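Local coordinates for protein inorganic polyphosphate/ATP-glucomannokinase (Arthrobacter sp., PDB 1WOQ) that phosphorylates glucose and probably mannose, drawing the phosphoryl group from inorganic polyphosphate or ATP, at residues 12-17 against 257-262; 92-95 against 101-104; 94-99 against 149-154. All coordinates share one frame; numbering follows the deposited sequence.

How the contacts relate
Starting at the N terminus, strand 14-19 enters the middle of the first five-stranded sheet, and contact 1 sets its first residues against helix 250-262, the last helix of the chain. The loop so closed takes in nearly the whole protein, and the other two contacts are nested inside it. Contact 2 closes a far smaller loop, folding residues 92-95 back on 101-104 between strand 90-91 and helix 106-114. Contact 3 starts from the same stretch, sharing Ala94 and Ala95, but reaches on to 149-154, the link between strands 143-149 and 153-159 of the second sheet, across the glucose site. Contacts 1 and 3 lie on opposite sides of the chain's centre, about 24 Å apart between centres.

Contact 1: residues 12-17 against 257-262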
# COMPACT_ATOMS: atom_id res chain seq x y z
N ALA A 12 -22.86 -5.99 0.28
CA ALA A 12 -22.00 -7.06 -0.20
C ALA A 12 -20.52 -6.77 -0.01
O ALA A 12 -20.03 -5.70 -0.38
CB ALA A 12 -22.29 -7.34 -1.67
N PRO A 13 -19.78 -7.72 0.58
CA PRO A 13 -18.35 -7.52 0.79
C PRO A 13 -17.60 -7.71 -0.53
O PRO A 13 -18.18 -8.19 -1.51
CB PRO A 13 -18.00 -8.59 1.81
CG PRO A 13 -18.92 -9.71 1.43
CD PRO A 13 -20.23 -8.99 1.17
N LEU A 14 -16.33 -7.33 -0.56
CA LEU A 14 -15.52 -7.47 -1.75
C LEU A 14 -14.16 -8.03 -1.36
O LEU A 14 -13.65 -7.73 -0.28
CB LEU A 14 -15.32 -6.12 -2.45
CG LEU A 14 -16.52 -5.50 -3.18
CD1 LEU A 14 -16.13 -4.11 -3.67
CD2 LEU A 14 -16.93 -6.38 -4.35
N ILE A 15 -13.57 -8.84 -2.23
CA ILE A 15 -12.26 -9.40 -1.95
C ILE A 15 -11.18 -8.39 -2.34
O ILE A 15 -11.24 -7.78 -3.41
CB ILE A 15 -12.02 -10.71 -2.75
CG1 ILE A 15 -12.94 -11.81 -2.22
CG2 ILE A 15 -10.55 -11.13 -2.65
CD1 ILE A 15 -12.93 -13.09 -3.06
N GLY A 16 -10.22 -8.21 -1.44
CA GLY A 16 -9.11 -7.31 -1.69
C GLY A 16 -7.84 -8.13 -1.58
O GLY A 16 -7.73 -8.96 -0.68
N ILE A 17 -6.88 -7.89 -2.47
CA ILE A 17 -5.62 -8.63 -2.47
C ILE A 17 -4.46 -7.64 -2.40
O ILE A 17 -4.44 -6.65 -3.13
CB ILE A 17 -5.47 -9.47 -3.77
CG1 ILE A 17 -6.66 -10.43 -3.91
CG2 ILE A 17 -4.16 -10.26 -3.74
CD1 ILE A 17 -6.72 -11.51 -2.84
N ILE A 257 -11.96 -0.74 -1.39
CA ILE A 257 -12.51 0.61 -1.49
C ILE A 257 -12.46 1.09 -2.94
O ILE A 257 -13.45 1.60 -3.46
CB ILE A 257 -11.71 1.63 -0.63
CG1 ILE A 257 -11.96 1.37 0.85
CG2 ILE A 257 -12.10 3.06 -1.01
CD1 ILE A 257 -11.14 2.25 1.77
N GLU A 258 -11.31 0.91 -3.59
CA GLU A 258 -11.14 1.34 -4.97
C GLU A 258 -12.19 0.71 -5.89
O GLU A 258 -12.75 1.39 -6.75
CB GLU A 258 -9.73 1.01 -5.47
CG GLU A 258 -9.40 1.59 -6.85
CD GLU A 258 -9.49 3.11 -6.90
OE1 GLU A 258 -9.70 3.74 -5.85
OE2 GLU A 258 -9.34 3.68 -8.00
N ILE A 259 -12.45 -0.58 -5.71
CA ILE A 259 -13.47 -1.25 -6.53
C ILE A 259 -14.79 -0.51 -6.39
O ILE A 259 -15.43 -0.16 -7.38
CB ILE A 259 -13.72 -2.70 -6.09
CG1 ILE A 259 -12.50 -3.57 -6.36
CG2 ILE A 259 -14.95 -3.26 -6.81
CD1 ILE A 259 -12.70 -5.00 -5.95
N ALA A 260 -15.19 -0.30 -5.14
CA ALA A 260 -16.44 0.38 -4.82
C ALA A 260 -16.51 1.76 -5.45
O ALA A 260 -17.52 2.12 -6.06
CB ALA A 260 -16.59 0.49 -3.31
N LEU A 261 -15.44 2.54 -5.31
CA LEU A 261 -15.41 3.89 -5.87
C LEU A 261 -15.54 3.84 -7.39
O LEU A 261 -16.30 4.62 -7.98
CB LEU A 261 -14.11 4.60 -5.49
CG LEU A 261 -13.89 4.90 -4.01
CD1 LEU A 261 -12.54 5.59 -3.84
CD2 LEU A 261 -15.01 5.78 -3.48
N GLN A 262 -14.81 2.93 -8.02
CA GLN A 262 -14.86 2.80 -9.47
C GLN A 262 -16.24 2.36 -9.94
O GLN A 262 -16.76 2.88 -10.92
CB GLN A 262 -13.80 1.79 -9.94
CG GLN A 262 -12.38 2.15 -9.53
CD GLN A 262 -11.89 3.46 -10.14
OE1 GLN A 262 -12.47 4.52 -9.91
NE2 GLN A 262 -10.82 3.38 -10.92
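Leu14, at the start of strand 14-17, faces Ile259 of helix 257-262, with the two segment axes 9.1 Å apart at closest approach and their directions 127° apart. The side chains of these two residues reach toward each other and meet tip to tip. CD1 of Leu14 presses on the CG2 branch of Ile259 at 3.5 Å, tighter than an ordinary methyl-methyl contact, and lies 3.7 Å from CB of Ile259 as well. The isoleucine divides its work: CG2, anti to the backbone N, takes the leucine, while CD1 at the end of the other branch lies 4.0 Å from the carbonyl O of Ile15. The side chain of Ile15 points away from the helix and packs on Leu65 of helix 51-66, on the other face of the sheet. Ala260 adds a small margin, its backbone N 4.2 Å from Leu14 CD1, and its side chain touches Leu31. Strand 14-19 is held between its neighbours by backbone bonds such as Leu14 with Val29 and Ile15 with Gly79. A helix packed by apolar side chains on a central strand of a mixed sheet, with strand order 3-2-1-4-5, is characteristic of the actin-like ATPase fold to which ROK kinases belong.

Contact 2: residues 92-95 against 101-104; sequences HSAA and WLNT
His92 brings its backbone, not its ring, to Leu102: the carbonyl C of His92 lies 3.9 Å from CD2 of the leucine. The setting is a loop folded back on a type II beta turn, Trp101 to Thr104, which is closed by a 2.9 Å bond from Thr104 N to Trp101 O. The side chain of His92 starts out away from the turn, and its ND1 bonds to the carbonyl of Val90 just before the segment. At Ser93 the same leucine methyl comes closest, Leu102 CD2 standing 3.6 Å from Ser93 CA. The hydroxyl of Ser93 is engaged on another side, hydrogen-bonded to the backbone N of Ile85, and the side chain lies about 5 Å from the bound glucose. Ala94 follows, pointing its methyl at the turn and touching two residues there. CB of Ala94 is 4.2 Å from CB of Trp101, while the indole leads away to pack on Val54 of helix 51-66 and Leu109 of helix 106-114, with NE1 bonded to Ala49 O and its ring meeting that of Phe82. Ala95, turned away, belongs to the sugar pocket. Leu102 thus makes most of the contact with a single branch. Its CG sits anti to the carbonyl carbon (chi1 -66°), and the CD2 methyl lies along the backbone of 92-94, 3.7 Å from Ala94 N and 4.0 Å from Ala94 CB.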
# COMPACT_ATOMS: atom_id res chain seq x y z
N HIS A 92 3.62 0.86 -14.68
CA HIS A 92 4.60 1.79 -15.25
C HIS A 92 5.89 1.95 -14.45
O HIS A 92 6.75 2.77 -14.80
CB HIS A 92 3.96 3.16 -15.51
CG HIS A 92 3.04 3.18 -16.69
ND1 HIS A 92 1.78 2.61 -16.66
CD2 HIS A 92 3.20 3.66 -17.94
CE1 HIS A 92 1.22 2.74 -17.85
NE2 HIS A 92 2.06 3.37 -18.64
N SER A 93 6.03 1.19 -13.37
CA SER A 93 7.25 1.22 -12.57
C SER A 93 7.36 -0.10 -11.83
O SER A 93 6.34 -0.72 -11.52
CB SER A 93 7.25 2.40 -11.58
OG SER A 93 6.34 2.19 -10.52
N ALA A 94 8.58 -0.54 -11.57
CA ALA A 94 8.81 -1.81 -10.88
C ALA A 94 10.09 -1.68 -10.08
O ALA A 94 11.03 -2.46 -10.25
CB ALA A 94 8.93 -2.95 -11.89
N ALA A 95 10.12 -0.70 -9.19
CA ALA A 95 11.30 -0.43 -8.37
C ALA A 95 11.88 -1.64 -7.65
O ALA A 95 13.09 -1.87 -7.70
CB ALA A 95 10.98 0.66 -7.36
N TRP A 101 7.61 -6.74 -15.26
CA TRP A 101 6.33 -6.16 -14.92
C TRP A 101 6.08 -4.87 -15.70
O TRP A 101 4.93 -4.52 -15.97
CB TRP A 101 6.26 -5.86 -13.42
CG TRP A 101 5.84 -7.03 -12.60
CD1 TRP A 101 6.61 -7.76 -11.75
CD2 TRP A 101 4.53 -7.61 -12.56
NE1 TRP A 101 5.86 -8.76 -11.17
CE2 TRP A 101 4.58 -8.69 -11.65
CE3 TRP A 101 3.32 -7.32 -13.20
CZ2 TRP A 101 3.46 -9.49 -11.37
CZ3 TRP A 101 2.20 -8.11 -12.92
CH2 TRP A 101 2.29 -9.18 -12.01
N LEU A 102 7.15 -4.18 -16.06
CA LEU A 102 7.03 -2.94 -16.81
C LEU A 102 6.19 -3.10 -18.07
O LEU A 102 6.41 -4.02 -18.87
CB LEU A 102 8.41 -2.39 -17.16
CG LEU A 102 9.27 -1.93 -15.98
CD1 LEU A 102 10.61 -1.43 -16.48
CD2 LEU A 102 8.54 -0.83 -15.22
N ASN A 103 5.23 -2.20 -18.24
CA ASN A 103 4.33 -2.19 -19.39
C ASN A 103 3.38 -3.39 -19.45
O ASN A 103 2.77 -3.66 -20.48
CB ASN A 103 5.13 -2.11 -20.69
CG ASN A 103 4.54 -1.12 -21.67
OD1 ASN A 103 5.05 -0.95 -22.78
ND2 ASN A 103 3.46 -0.45 -21.27
N THR A 104 3.25 -4.10 -18.33
CA THR A 104 2.35 -5.24 -18.27
C THR A 104 0.94 -4.79 -17.91
O THR A 104 0.75 -4.03 -16.96
CB THR A 104 2.83 -6.26 -17.21
OG1 THR A 104 4.02 -6.90 -17.66
CG2 THR A 104 1.75 -7.32 -16.96

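Contact 3: residues 94-99 against 149-154. With BGC (beta-D-glucopyranose), chain C; PO4 (phosphate ion), chain D.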
# COMPACT_ATOMS: atom_id res chain seq x y z
N ALA A 94 8.58 -0.54 -11.57
CA ALA A 94 8.81 -1.81 -10.88
C ALA A 94 10.09 -1.68 -10.08
O ALA A 94 11.03 -2.46 -10.25
CB ALA A 94 8.93 -2.95 -11.89
N ALA A 95 10.12 -0.70 -9.19
CA ALA A 95 11.30 -0.43 -8.37
C ALA A 95 11.88 -1.64 -7.65
O ALA A 95 13.09 -1.87 -7.70
CB ALA A 95 10.98 0.66 -7.36
N ASN A 96 11.03 -2.41 -6.99
CA ASN A 96 11.51 -3.56 -6.24
C ASN A 96 10.90 -4.90 -6.62
O ASN A 96 10.78 -5.81 -5.79
CB ASN A 96 11.32 -3.28 -4.75
CG ASN A 96 11.96 -1.98 -4.32
OD1 ASN A 96 11.29 -1.04 -3.88
ND2 ASN A 96 13.28 -1.90 -4.46
N VAL A 97 10.51 -5.02 -7.89
CA VAL A 97 9.94 -6.25 -8.41
C VAL A 97 10.56 -6.52 -9.78
O VAL A 97 11.22 -5.65 -10.35
CB VAL A 97 8.40 -6.14 -8.56
CG1 VAL A 97 7.77 -5.94 -7.19
CG2 VAL A 97 8.03 -5.00 -9.48
N ASP A 98 10.37 -7.73 -10.30
CA ASP A 98 10.94 -8.09 -11.60
C ASP A 98 10.58 -7.07 -12.67
O ASP A 98 9.41 -6.71 -12.84
CB ASP A 98 10.45 -9.47 -12.03
CG ASP A 98 11.31 -10.06 -13.13
OD1 ASP A 98 12.41 -10.55 -12.83
OD2 ASP A 98 10.88 -10.03 -14.30
N LYS A 99 11.58 -6.63 -13.43
CA LYS A 99 11.35 -5.64 -14.47
C LYS A 99 10.42 -6.09 -15.60
O LYS A 99 9.98 -5.26 -16.40
CB LYS A 99 12.69 -5.16 -15.02
CG LYS A 99 13.56 -4.51 -13.95
CD LYS A 99 12.82 -3.34 -13.29
CE LYS A 99 13.54 -2.85 -12.04
NZ LYS A 99 13.51 -3.86 -10.95
N LEU A 149 6.61 2.70 5.22
CA LEU A 149 8.00 2.29 5.35
C LEU A 149 8.12 0.77 5.35
O LEU A 149 7.64 0.11 6.27
CB LEU A 149 8.58 2.86 6.65
CG LEU A 149 8.46 4.38 6.81
CD1 LEU A 149 8.91 4.78 8.21
CD2 LEU A 149 9.30 5.09 5.76
N GLY A 150 8.75 0.22 4.32
CA GLY A 150 8.90 -1.23 4.24
C GLY A 150 10.02 -1.56 3.28
O GLY A 150 11.10 -0.98 3.38
N THR A 151 9.77 -2.49 2.36
CA THR A 151 10.78 -2.86 1.37
C THR A 151 11.15 -1.58 0.63
O THR A 151 12.33 -1.30 0.38
CB THR A 151 10.22 -3.90 0.38
OG1 THR A 151 9.91 -5.11 1.09
CG2 THR A 151 11.23 -4.21 -0.71
N GLY A 152 10.14 -0.80 0.27
CA GLY A 152 10.38 0.47 -0.39
C GLY A 152 9.65 1.52 0.42
O GLY A 152 9.13 1.22 1.50
N ILE A 153 9.65 2.75 -0.05
CA ILE A 153 8.92 3.80 0.64
C ILE A 153 7.75 4.15 -0.27
O ILE A 153 7.94 4.52 -1.42
CB ILE A 153 9.78 5.06 0.89
CG1 ILE A 153 10.86 4.74 1.93
CG2 ILE A 153 8.89 6.22 1.37
CD1 ILE A 153 11.74 5.92 2.30
N GLY A 154 6.54 3.97 0.24
CA GLY A 154 5.37 4.28 -0.56
C GLY A 154 4.74 5.57 -0.08
O GLY A 154 5.03 6.03 1.02
C2 BGC C . 7.42 1.81 -5.30
C3 BGC C . 6.01 2.29 -4.94
C4 BGC C . 5.47 1.49 -3.74
C5 BGC C . 6.48 1.55 -2.58
C6 BGC C . 6.08 0.71 -1.38
C1 BGC C . 8.32 1.88 -4.06
O1 BGC C . 9.59 1.42 -4.35
O2 BGC C . 7.95 2.61 -6.34
O3 BGC C . 5.14 2.15 -6.05
O4 BGC C . 4.22 2.02 -3.32
O5 BGC C . 7.77 1.07 -3.02
O6 BGC C . 5.80 -0.63 -1.75
P PO4 D . 6.29 -4.76 1.48
O1 PO4 D . 5.13 -4.24 0.52
O2 PO4 D . 7.03 -3.70 2.26
O3 PO4 D . 5.49 -5.68 2.43
O4 PO4 D . 7.16 -5.57 0.53
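Asn96 and Thr151 face each other across the mouth of the sugar pocket, each with its side chain directed at the opposite segment. Their meeting is slight: CB of Asn96 lies 4.1 Å from the CG2 methyl of Thr151. In the threonine, OG1 stands beside the backbone N (chi1 -64°), where it serves the phosphate, which leaves the CG2 methyl anti to that N and facing Asn96. One end of the Asn96 carboxamide reaches to O1 of the glucose, beside CA of Gly152, but which of its ends is oxygen and which nitrogen is uncertain. Gly152 has no side chain to obstruct this approach; a CB there would run into both the amide of Asn96 and the ring oxygen O5 of the sugar. One residue earlier, Ala95 sets its methyl 3.4 Å from glucose O1, and on the other segment Gly154 CA packs 3.6 Å from C5. The two segments therefore border one ligand from the two lobes of the actin-like ATPase fold, with the sugar in the cleft between them. Asp123, Glu168, His171 and Glu180 complete the grip on the glucose by hydrogen bonds. The phosphate ion, probably from the crystallisation liquor, is held by Thr151 through two groups at once: its backbone N bonds to O2 at 3.0 Å, almost straight at 175°, and its OG1 bonds to O4 at 2.8 Å. Gly21 N supplies a further bond to the ion. The loop carrying Asn96 is braced from within, since the ammonium of Lys99 curls back to two carbonyls, Ala94 O at 2.9 Å and Val97 O at 3.0 Å, tying together the ends of the type I turn that presents Ala95 and Asn96.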